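Local coordinates for protein ORF 37 (Human herpesvirus 8 type M, PDB 3FHD) that cleaves single- and double-stranded DNA as an endonuclease and exonuclease, processing branched viral DNA intermediates so that unit-length linear genomes can be packaged, at residues Ile164-Phe170 against Gly236-Val240; Asn357-Ser362 against Asn386-Val391; Phe396-Leu400 against Pro463-Pro467; Leu400-Ser404 against Lys471-Leu475. All coordinates share one frame. Numbering follows the deposited sequence.

Contact 1 (Ile164-Phe170 against Gly236-Val240); sequences IISSSKF and GIFGV. With SO4 (sulfate ion), chain B.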
# COMPACT_ATOMS: atom_id res chain seq x y z
N ILE A 164 13.05 -0.33 -2.26
CA ILE A 164 11.91 -0.91 -2.93
C ILE A 164 11.01 0.19 -3.47
O ILE A 164 10.79 1.18 -2.78
CB ILE A 164 11.06 -1.75 -1.90
CG1 ILE A 164 11.85 -2.96 -1.39
CG2 ILE A 164 9.74 -2.14 -2.53
CD1 ILE A 164 11.67 -4.24 -2.19
N ILE A 165 10.46 -0.01 -4.67
CA ILE A 165 9.43 0.89 -5.18
C ILE A 165 8.09 0.35 -4.62
O ILE A 165 7.61 -0.69 -5.06
CB ILE A 165 9.40 0.94 -6.69
CG1 ILE A 165 10.67 1.65 -7.25
CG2 ILE A 165 8.13 1.74 -7.18
CD1 ILE A 165 10.88 1.43 -8.77
N SER A 166 7.57 1.05 -3.61
CA SER A 166 6.36 0.64 -2.92
C SER A 166 5.19 1.33 -3.60
O SER A 166 5.40 2.20 -4.44
CB SER A 166 6.44 1.05 -1.45
OG SER A 166 6.58 2.46 -1.34
N SER A 167 3.94 0.95 -3.27
CA SER A 167 2.81 1.54 -3.95
C SER A 167 2.59 3.05 -3.75
O SER A 167 2.10 3.70 -4.65
CB SER A 167 1.52 0.74 -3.68
OG SER A 167 1.00 1.03 -2.38
N SER A 168 3.01 3.59 -2.62
CA SER A 168 3.00 5.04 -2.36
C SER A 168 4.04 5.81 -3.20
O SER A 168 3.95 7.03 -3.29
CB SER A 168 3.28 5.29 -0.86
OG SER A 168 4.58 4.83 -0.54
N LYS A 169 5.02 5.11 -3.76
CA LYS A 169 6.08 5.71 -4.61
C LYS A 169 5.91 5.32 -6.09
O LYS A 169 6.68 5.76 -6.93
CB LYS A 169 7.46 5.23 -4.18
CG LYS A 169 7.92 5.81 -2.82
CD LYS A 169 9.28 5.30 -2.49
CE LYS A 169 9.53 5.41 -1.01
NZ LYS A 169 10.99 5.45 -0.77
N PHE A 170 4.91 4.52 -6.41
CA PHE A 170 4.83 4.00 -7.80
C PHE A 170 4.59 5.09 -8.89
O PHE A 170 5.23 5.08 -9.95
CB PHE A 170 3.84 2.82 -7.90
CG PHE A 170 3.89 2.13 -9.24
CD1 PHE A 170 4.98 1.36 -9.59
CD2 PHE A 170 2.85 2.28 -10.14
CE1 PHE A 170 5.05 0.72 -10.87
CE2 PHE A 170 2.88 1.65 -11.42
CZ PHE A 170 3.99 0.88 -11.78
N GLY A 236 11.89 -8.79 -6.45
CA GLY A 236 12.48 -8.15 -5.29
C GLY A 236 12.69 -6.63 -5.38
O GLY A 236 13.37 -6.06 -4.54
N ILE A 237 12.09 -5.96 -6.38
CA ILE A 237 12.22 -4.48 -6.53
C ILE A 237 10.93 -3.73 -6.22
O ILE A 237 10.95 -2.53 -5.93
CB ILE A 237 12.80 -4.07 -7.91
CG1 ILE A 237 11.76 -4.20 -9.03
CG2 ILE A 237 14.01 -4.90 -8.24
CD1 ILE A 237 12.20 -3.52 -10.34
N PHE A 238 9.80 -4.44 -6.26
CA PHE A 238 8.50 -3.86 -5.93
C PHE A 238 7.93 -4.48 -4.64
O PHE A 238 8.26 -5.61 -4.26
CB PHE A 238 7.46 -4.08 -7.02
CG PHE A 238 7.79 -3.49 -8.35
CD1 PHE A 238 7.81 -2.10 -8.52
CD2 PHE A 238 8.01 -4.33 -9.49
CE1 PHE A 238 8.09 -1.53 -9.78
CE2 PHE A 238 8.28 -3.75 -10.77
CZ PHE A 238 8.34 -2.36 -10.89
N GLY A 239 7.04 -3.73 -3.98
CA GLY A 239 6.33 -4.24 -2.82
C GLY A 239 5.22 -3.29 -2.40
O GLY A 239 5.26 -2.09 -2.72
N VAL A 240 4.25 -3.82 -1.67
CA VAL A 240 3.13 -3.04 -1.18
C VAL A 240 2.73 -3.46 0.25
O VAL A 240 3.04 -4.59 0.71
CB VAL A 240 1.87 -3.14 -2.09
CG1 VAL A 240 2.19 -2.81 -3.56
CG2 VAL A 240 1.26 -4.52 -2.04
S SO4 B . 2.72 1.17 0.49
O1 SO4 B . 3.77 2.06 0.03
O2 SO4 B . 1.47 1.93 0.61
O3 SO4 B . 2.59 0.14 -0.52
O4 SO4 B . 3.13 0.51 1.71

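Contact 2 (Asn357-Ser362 against Asn386-Val391); sequences NSTTES and NLFVNV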
# COMPACT_ATOMS: atom_id res chain seq x y z
N ASN A 357 -12.42 2.75 -17.04
CA ASN A 357 -12.80 3.36 -15.76
C ASN A 357 -13.84 4.46 -15.94
O ASN A 357 -13.70 5.57 -15.42
CB ASN A 357 -11.58 3.89 -15.00
CG ASN A 357 -10.71 2.78 -14.44
OD1 ASN A 357 -11.04 2.17 -13.42
ND2 ASN A 357 -9.61 2.49 -15.14
N SER A 358 -14.89 4.14 -16.69
CA SER A 358 -15.95 5.12 -16.92
C SER A 358 -17.34 4.50 -17.01
O SER A 358 -18.24 5.10 -17.59
CB SER A 358 -15.62 5.99 -18.14
OG SER A 358 -15.28 5.19 -19.26
N THR A 359 -17.53 3.31 -16.41
CA THR A 359 -18.81 2.57 -16.41
C THR A 359 -19.40 2.27 -15.02
O THR A 359 -20.53 2.68 -14.72
CB THR A 359 -18.68 1.23 -17.20
OG1 THR A 359 -18.20 1.51 -18.53
CG2 THR A 359 -20.03 0.50 -17.31
N THR A 360 -18.65 1.53 -14.18
CA THR A 360 -19.11 1.17 -12.83
C THR A 360 -19.05 2.38 -11.91
O THR A 360 -17.96 2.93 -11.67
CB THR A 360 -18.26 0.04 -12.19
OG1 THR A 360 -17.90 -0.93 -13.18
CG2 THR A 360 -19.01 -0.64 -11.03
N GLU A 361 -20.20 2.78 -11.39
CA GLU A 361 -20.28 3.98 -10.53
C GLU A 361 -19.81 3.76 -9.08
O GLU A 361 -19.73 2.63 -8.60
CB GLU A 361 -21.70 4.56 -10.55
CG GLU A 361 -22.18 4.95 -11.94
CD GLU A 361 -23.57 5.56 -11.92
OE1 GLU A 361 -24.48 4.91 -11.37
OE2 GLU A 361 -23.74 6.68 -12.43
N SER A 362 -19.50 4.87 -8.40
CA SER A 362 -19.13 4.86 -6.98
C SER A 362 -20.36 4.62 -6.09
O SER A 362 -21.45 5.05 -6.42
CB SER A 362 -18.50 6.19 -6.59
OG SER A 362 -17.19 6.32 -7.09
N ASN A 386 -22.05 8.89 -10.30
CA ASN A 386 -21.19 8.79 -11.49
C ASN A 386 -19.89 9.58 -11.29
O ASN A 386 -19.59 10.55 -11.98
CB ASN A 386 -21.92 9.14 -12.80
CG ASN A 386 -22.71 10.45 -12.74
OD1 ASN A 386 -23.05 10.96 -11.66
ND2 ASN A 386 -23.02 11.00 -13.91
N LEU A 387 -19.14 9.13 -10.29
CA LEU A 387 -17.83 9.65 -10.00
C LEU A 387 -16.88 8.48 -10.18
O LEU A 387 -17.17 7.37 -9.73
CB LEU A 387 -17.77 10.18 -8.56
CG LEU A 387 -18.57 11.46 -8.24
CD1 LEU A 387 -18.21 11.94 -6.87
CD2 LEU A 387 -18.34 12.58 -9.27
N PHE A 388 -15.74 8.73 -10.83
CA PHE A 388 -14.82 7.66 -11.25
C PHE A 388 -13.40 8.00 -10.84
O PHE A 388 -13.08 9.17 -10.64
CB PHE A 388 -14.84 7.49 -12.79
CG PHE A 388 -16.20 7.22 -13.34
CD1 PHE A 388 -16.77 5.95 -13.25
CD2 PHE A 388 -16.94 8.25 -13.93
CE1 PHE A 388 -18.07 5.71 -13.76
CE2 PHE A 388 -18.24 8.01 -14.44
CZ PHE A 388 -18.79 6.74 -14.34
N VAL A 389 -12.54 6.98 -10.77
CA VAL A 389 -11.12 7.22 -10.44
C VAL A 389 -10.48 8.10 -11.50
O VAL A 389 -10.79 7.96 -12.69
CB VAL A 389 -10.31 5.89 -10.29
CG1 VAL A 389 -10.20 5.16 -11.63
CG2 VAL A 389 -8.92 6.19 -9.67
N ASN A 390 -9.61 9.02 -11.08
CA ASN A 390 -8.78 9.78 -12.00
C ASN A 390 -7.53 8.95 -12.34
O ASN A 390 -6.64 8.74 -11.47
CB ASN A 390 -8.43 11.13 -11.37
CG ASN A 390 -7.54 12.00 -12.25
OD1 ASN A 390 -7.14 11.61 -13.36
ND2 ASN A 390 -7.26 13.21 -11.77
N VAL A 391 -7.46 8.50 -13.59
CA VAL A 391 -6.42 7.55 -14.02
C VAL A 391 -5.04 8.20 -14.09
O VAL A 391 -4.03 7.50 -14.21
CB VAL A 391 -6.76 6.84 -15.38
CG1 VAL A 391 -8.17 6.17 -15.30
CG2 VAL A 391 -6.69 7.82 -16.56
O HOH W 1 -11.80 7.41 -15.21
O HOH W 2 -16.59 4.84 -10.14

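Contact 3 (Phe396-Leu400 against Pro463-Pro467); sequences FYQVL and PVYFP. With SO4 (sulfate ion), chain B.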
# COMPACT_ATOMS: atom_id res chain seq x y z
N PHE A 396 -4.35 6.18 -8.47
CA PHE A 396 -4.58 5.19 -9.50
C PHE A 396 -3.38 4.25 -9.66
O PHE A 396 -3.55 3.03 -9.67
CB PHE A 396 -4.97 5.83 -10.85
CG PHE A 396 -5.15 4.81 -11.93
CD1 PHE A 396 -6.38 4.11 -12.05
CD2 PHE A 396 -4.12 4.52 -12.83
CE1 PHE A 396 -6.54 3.14 -13.05
CE2 PHE A 396 -4.30 3.55 -13.84
CZ PHE A 396 -5.50 2.87 -13.94
N TYR A 397 -2.19 4.83 -9.72
CA TYR A 397 -0.91 4.13 -9.81
C TYR A 397 -0.64 3.29 -8.54
O TYR A 397 -0.07 2.22 -8.61
CB TYR A 397 0.21 5.16 -9.94
CG TYR A 397 0.34 5.68 -11.34
CD1 TYR A 397 1.36 5.23 -12.18
CD2 TYR A 397 -0.60 6.59 -11.86
CE1 TYR A 397 1.48 5.69 -13.50
CE2 TYR A 397 -0.51 7.04 -13.19
CZ TYR A 397 0.54 6.58 -14.00
OH TYR A 397 0.67 7.02 -15.32
N GLN A 398 -0.98 3.83 -7.38
CA GLN A 398 -0.85 3.08 -6.11
C GLN A 398 -1.65 1.77 -6.10
O GLN A 398 -1.09 0.72 -5.77
CB GLN A 398 -1.26 3.97 -4.91
CG GLN A 398 -1.26 3.21 -3.58
CD GLN A 398 -1.27 4.15 -2.38
OE1 GLN A 398 -1.89 5.22 -2.42
NE2 GLN A 398 -0.55 3.75 -1.33
N VAL A 399 -2.92 1.82 -6.49
CA VAL A 399 -3.76 0.62 -6.50
C VAL A 399 -3.31 -0.32 -7.63
O VAL A 399 -3.43 -1.54 -7.53
CB VAL A 399 -5.27 0.98 -6.59
CG1 VAL A 399 -6.13 -0.29 -6.52
CG2 VAL A 399 -5.67 1.93 -5.46
N LEU A 400 -2.82 0.28 -8.73
CA LEU A 400 -2.29 -0.49 -9.87
C LEU A 400 -1.18 -1.40 -9.36
O LEU A 400 -1.19 -2.61 -9.66
CB LEU A 400 -1.75 0.45 -10.97
CG LEU A 400 -1.43 -0.24 -12.31
CD1 LEU A 400 -1.61 0.72 -13.50
CD2 LEU A 400 -0.07 -0.89 -12.31
N PRO A 463 -14.65 1.94 -7.56
CA PRO A 463 -13.94 0.85 -8.25
C PRO A 463 -12.74 1.36 -9.08
O PRO A 463 -12.73 2.52 -9.54
CB PRO A 463 -15.02 0.23 -9.17
CG PRO A 463 -16.04 1.25 -9.32
CD PRO A 463 -16.03 2.08 -8.06
N VAL A 464 -11.72 0.50 -9.24
CA VAL A 464 -10.56 0.81 -10.08
C VAL A 464 -10.25 -0.45 -10.92
O VAL A 464 -10.10 -1.53 -10.38
CB VAL A 464 -9.27 1.18 -9.25
CG1 VAL A 464 -8.20 1.77 -10.20
CG2 VAL A 464 -9.57 2.20 -8.12
N TYR A 465 -10.20 -0.28 -12.24
CA TYR A 465 -9.87 -1.36 -13.19
C TYR A 465 -8.55 -1.07 -13.89
O TYR A 465 -8.22 0.09 -14.11
CB TYR A 465 -11.01 -1.55 -14.20
CG TYR A 465 -12.37 -1.79 -13.57
CD1 TYR A 465 -12.79 -3.08 -13.21
CD2 TYR A 465 -13.24 -0.73 -13.31
CE1 TYR A 465 -14.06 -3.29 -12.63
CE2 TYR A 465 -14.48 -0.93 -12.72
CZ TYR A 465 -14.89 -2.21 -12.38
OH TYR A 465 -16.14 -2.40 -11.81
N PHE A 466 -7.79 -2.13 -14.24
CA PHE A 466 -6.44 -2.00 -14.82
C PHE A 466 -6.26 -2.82 -16.11
O PHE A 466 -6.09 -4.06 -16.05
CB PHE A 466 -5.33 -2.37 -13.82
CG PHE A 466 -5.44 -1.65 -12.51
CD1 PHE A 466 -5.06 -0.31 -12.41
CD2 PHE A 466 -5.94 -2.30 -11.38
CE1 PHE A 466 -5.21 0.36 -11.19
CE2 PHE A 466 -6.07 -1.65 -10.17
CZ PHE A 466 -5.73 -0.32 -10.08
N PRO A 467 -6.27 -2.14 -17.28
CA PRO A 467 -6.02 -2.85 -18.55
C PRO A 467 -4.64 -3.50 -18.51
O PRO A 467 -3.72 -2.96 -17.90
CB PRO A 467 -6.07 -1.73 -19.61
CG PRO A 467 -6.73 -0.56 -18.93
CD PRO A 467 -6.42 -0.69 -17.47
S SO4 B . 2.72 1.17 0.49
O1 SO4 B . 3.77 2.06 0.03
O2 SO4 B . 1.47 1.93 0.61
O3 SO4 B . 2.59 0.14 -0.52
O4 SO4 B . 3.13 0.51 1.71

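Contact 4 (Leu400-Ser404 against Lys471-Leu475); sequences LLQSS and KHRLL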
# COMPACT_ATOMS: atom_id res chain seq x y z
N LEU A 400 -2.82 0.28 -8.73
CA LEU A 400 -2.29 -0.49 -9.87
C LEU A 400 -1.18 -1.40 -9.36
O LEU A 400 -1.19 -2.61 -9.66
CB LEU A 400 -1.75 0.45 -10.97
CG LEU A 400 -1.43 -0.24 -12.31
CD1 LEU A 400 -1.61 0.72 -13.50
CD2 LEU A 400 -0.07 -0.89 -12.31
N LEU A 401 -0.20 -0.84 -8.65
CA LEU A 401 0.85 -1.72 -8.09
C LEU A 401 0.36 -2.76 -7.06
O LEU A 401 0.84 -3.89 -7.06
CB LEU A 401 2.03 -0.92 -7.51
CG LEU A 401 3.27 -1.76 -7.12
CD1 LEU A 401 3.92 -2.47 -8.38
CD2 LEU A 401 4.34 -0.89 -6.38
N GLN A 402 -0.58 -2.38 -6.18
CA GLN A 402 -1.16 -3.32 -5.25
C GLN A 402 -1.86 -4.45 -6.02
O GLN A 402 -1.75 -5.61 -5.61
CB GLN A 402 -2.16 -2.67 -4.28
CG GLN A 402 -1.58 -1.57 -3.45
CD GLN A 402 -2.60 -0.86 -2.57
OE1 GLN A 402 -3.76 -1.25 -2.49
NE2 GLN A 402 -2.16 0.19 -1.92
N SER A 403 -2.55 -4.15 -7.12
CA SER A 403 -3.14 -5.22 -7.91
C SER A 403 -2.09 -6.20 -8.48
O SER A 403 -2.31 -7.41 -8.48
CB SER A 403 -4.07 -4.70 -9.08
OG SER A 403 -3.32 -4.12 -10.14
N SER A 404 -0.96 -5.68 -8.96
CA SER A 404 0.10 -6.50 -9.54
C SER A 404 0.71 -7.45 -8.50
O SER A 404 0.95 -8.65 -8.80
CB SER A 404 1.20 -5.59 -10.11
OG SER A 404 0.67 -4.88 -11.22
N LYS A 471 -0.81 -1.90 -17.47
CA LYS A 471 0.02 -2.37 -16.34
C LYS A 471 1.39 -2.82 -16.78
O LYS A 471 2.39 -2.48 -16.14
CB LYS A 471 -0.63 -3.55 -15.65
CG LYS A 471 -1.60 -3.18 -14.59
CD LYS A 471 -2.44 -4.37 -14.24
CE LYS A 471 -1.99 -5.07 -13.02
NZ LYS A 471 -3.04 -5.99 -12.52
N HIS A 472 1.44 -3.61 -17.85
CA HIS A 472 2.72 -4.10 -18.37
C HIS A 472 3.69 -2.94 -18.70
O HIS A 472 4.86 -2.99 -18.33
CB HIS A 472 2.51 -5.03 -19.57
CG HIS A 472 3.78 -5.52 -20.20
ND1 HIS A 472 4.38 -4.86 -21.26
CD2 HIS A 472 4.55 -6.60 -19.94
CE1 HIS A 472 5.47 -5.52 -21.61
NE2 HIS A 472 5.61 -6.57 -20.82
N ARG A 473 3.20 -1.89 -19.36
CA ARG A 473 4.07 -0.77 -19.77
C ARG A 473 4.61 0.01 -18.56
O ARG A 473 5.79 0.33 -18.48
CB ARG A 473 3.35 0.17 -20.73
CG ARG A 473 4.36 1.10 -21.41
CD ARG A 473 3.75 2.31 -22.07
NE ARG A 473 3.06 1.98 -23.31
CZ ARG A 473 2.38 2.87 -24.01
NH1 ARG A 473 2.32 4.14 -23.59
NH2 ARG A 473 1.75 2.51 -25.13
N LEU A 474 3.72 0.31 -17.62
CA LEU A 474 4.07 1.11 -16.43
C LEU A 474 5.07 0.36 -15.53
O LEU A 474 6.06 0.96 -15.04
CB LEU A 474 2.80 1.53 -15.67
CG LEU A 474 1.84 2.43 -16.46
CD1 LEU A 474 0.55 2.68 -15.65
CD2 LEU A 474 2.50 3.80 -16.82
N LEU A 475 4.84 -0.94 -15.33
CA LEU A 475 5.78 -1.75 -14.50
C LEU A 475 7.15 -1.82 -15.18
O LEU A 475 8.19 -1.72 -14.52
CB LEU A 475 5.25 -3.17 -14.24
CG LEU A 475 4.02 -3.35 -13.35
CD1 LEU A 475 3.40 -4.80 -13.53
CD2 LEU A 475 4.36 -3.06 -11.87

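Contact 1 (Ile164-Phe170 against Gly236-Val240)
A very short parallel strand pairing here carries an anion-binding turn. I165 sits astride G236-V240: its N donates to I237 O at 2.9 Å, and its O accepts from G239 N at 3.3 Å, which fixes the parallel register with F238. The side chains of I165 and F238 emerge on the same face of the sheet, and F238, with chi1 in the m well, brings its CD1 to 3.9 Å from I165 CB. F170, in the t rotamer at the start of helix 170-175, adds its own ring, CE1 lying 3.9 Å from F238 CE1. I164 swings its CG2 to 3.5 Å from G239 N, where a side chain on G239 would crowd it. S167 and S168 adopt p rotamers that bring S167 OG to 2.6 Å from sulfate O3 and S168 OG to 2.9 Å from O1, both hydrogen bonds; the backbone adds S167 N to O3 and S168 N to O1, each 3.2 Å. R161 and S241 also bind the sulfate, and Q398 bonds it weakly. The ion probably comes from the crystallisation liquor. Still, with E266 about 5 Å from S167, side chain to side chain, this serine-rich turn borders the metal site of a PD-(D/E)XK nuclease, a position consistent with binding a DNA phosphate.

Contact 2 (Asn357-Ser362 against Asn386-Val391)
N357-E361 is loop and S362 opens strand 362-367; the loop bends around the end of strand 379-389. S358 CA lies 6.3 Å from F388 CA. Further on, E361 CA comes to 5.0 Å from N386 CA. This is an example of a loop that closes over a phenylalanine ring, that of F388, at the end of the antiparallel pair 362-367 and 379-389 in the nuclease's main sheet. Backbone separation is spanned by water: one molecule donates to N357 O (2.7 Å) and V389 O (2.8 Å), another to T360 O (2.8 Å) and L387 O (2.6 Å). Between these bridges F388, in the m rotamer, points into the bend. S358 CA lies over its face in a CH-pi contact, 3.9 Å from the ring centroid, and T360 O approaches the ring edge, 3.5 Å from F388 CE1. N357 rests its OD1 3.6 Å from V389 CG1, while that oxygen accepts from the backbone of Y465. Where the loop becomes strand, S362, also bonded to T462, donates from OG to L387 O at 2.8 Å.

Contact 3 (Phe396-Leu400 against Pro463-Pro467)
Beside the metal site of this PD-(D/E)XK nuclease, helix 394-412 is seated on the central sheet partly by aromatic side chains, and this contact is a worked example. The helix lies against the end of strand 455-464, where V399 approaches the magnesium ligand E266 to about 4 Å, side chain to side chain. F466, just past the strand, points at the helix and fits against its backbone as well as its side chains. L400 CA stands over the F466 ring, 3.6 Å from its centroid, in a CH-pi contact, while F396 O meets the ring edge at 3.5 Å from F466 CE1. V399 CG1 touches F466 CZ at 3.6 Å. The t rotamer of F396 carries its ring toward the strand, with F396 CD1 3.5 Å from V464 CG1 and F396 CZ 3.6 Å from F466 CD1; the two phenyl planes meet obliquely at 48°, their centroids 5.1 Å apart. From the helix, Q398 reaches the sulfate through a weak hydrogen bond. Strand 423-432 extends the same apolar floor beneath V399 and V464, helix 170-175 packs on Y397 and L400, and P467 provides the N-cap position of helix 468-489, which also lies against L400.

Contact 4 (Leu400-Ser404 against Lys471-Leu475)
A crossing of two helices, packed through leucines and tied by one lysine, joins helix 394-412 to helix 468-489, the long helix that follows the last strand of the central sheet. The two short axes pass 11.1 Å apart at a signed crossing angle of -102°, so they are nearly perpendicular and the meeting is confined to a small patch, burying 310 Å² in all. The backbones remain well apart, the nearest CA pair being L400 and K471 at 7.1 Å, and side chains fill the gap. L400 points toward helix 468-489, with L400 CD1 3.6 Å from L474 CD1 and L400 CD2 3.6 Å from K471 CG, so that the aliphatic part of the lysine shares in the apolar packing. L401 leaves its helix facing away, yet its CD1 still lies 3.6 Å from L475 CD2; F170 and F238 also touch both leucines. K471 reaches across to helix 394-412: its CE is 3.2 Å from S404 OG and its NZ donates to S403 OG at 3.0 Å. S403, a p rotamer, in turn gives its own proton to L400 O at 2.7 Å, which leaves its oxygen oriented to accept. E407 takes the lysine charge in a salt bridge. The chemistry therefore implies a dual role for K471: its methylenes join the leucine packing, while its ammonium group is paired with a serine and a carboxylate of the opposing helix.

Overall arrangement
Helix 394-412 connects contacts 1, 3 and 4. Contacts 3 and 4 share L400, their centres 8 Å apart, and pack successive turns of that helix against the end of strand 455-464 and the helix that follows it. Contact 1 meets the same helix, with I165 O 3.5 Å from L401 CD2 and S167 OG 3.3 Å from both Q398 NE2 and Q402 NE2; its sulfate is also reached from contact 3. Contact 2, about 25 Å from contact 1 between centres, joins through contact 3, where T360 OG1 lies 2.7 Å from Y465 OH. The magnesium ion is about 8 Å from the S167 side chain and 9 Å from that of V399; Q402, in contact 4, hydrogen-bonds its ligand E266.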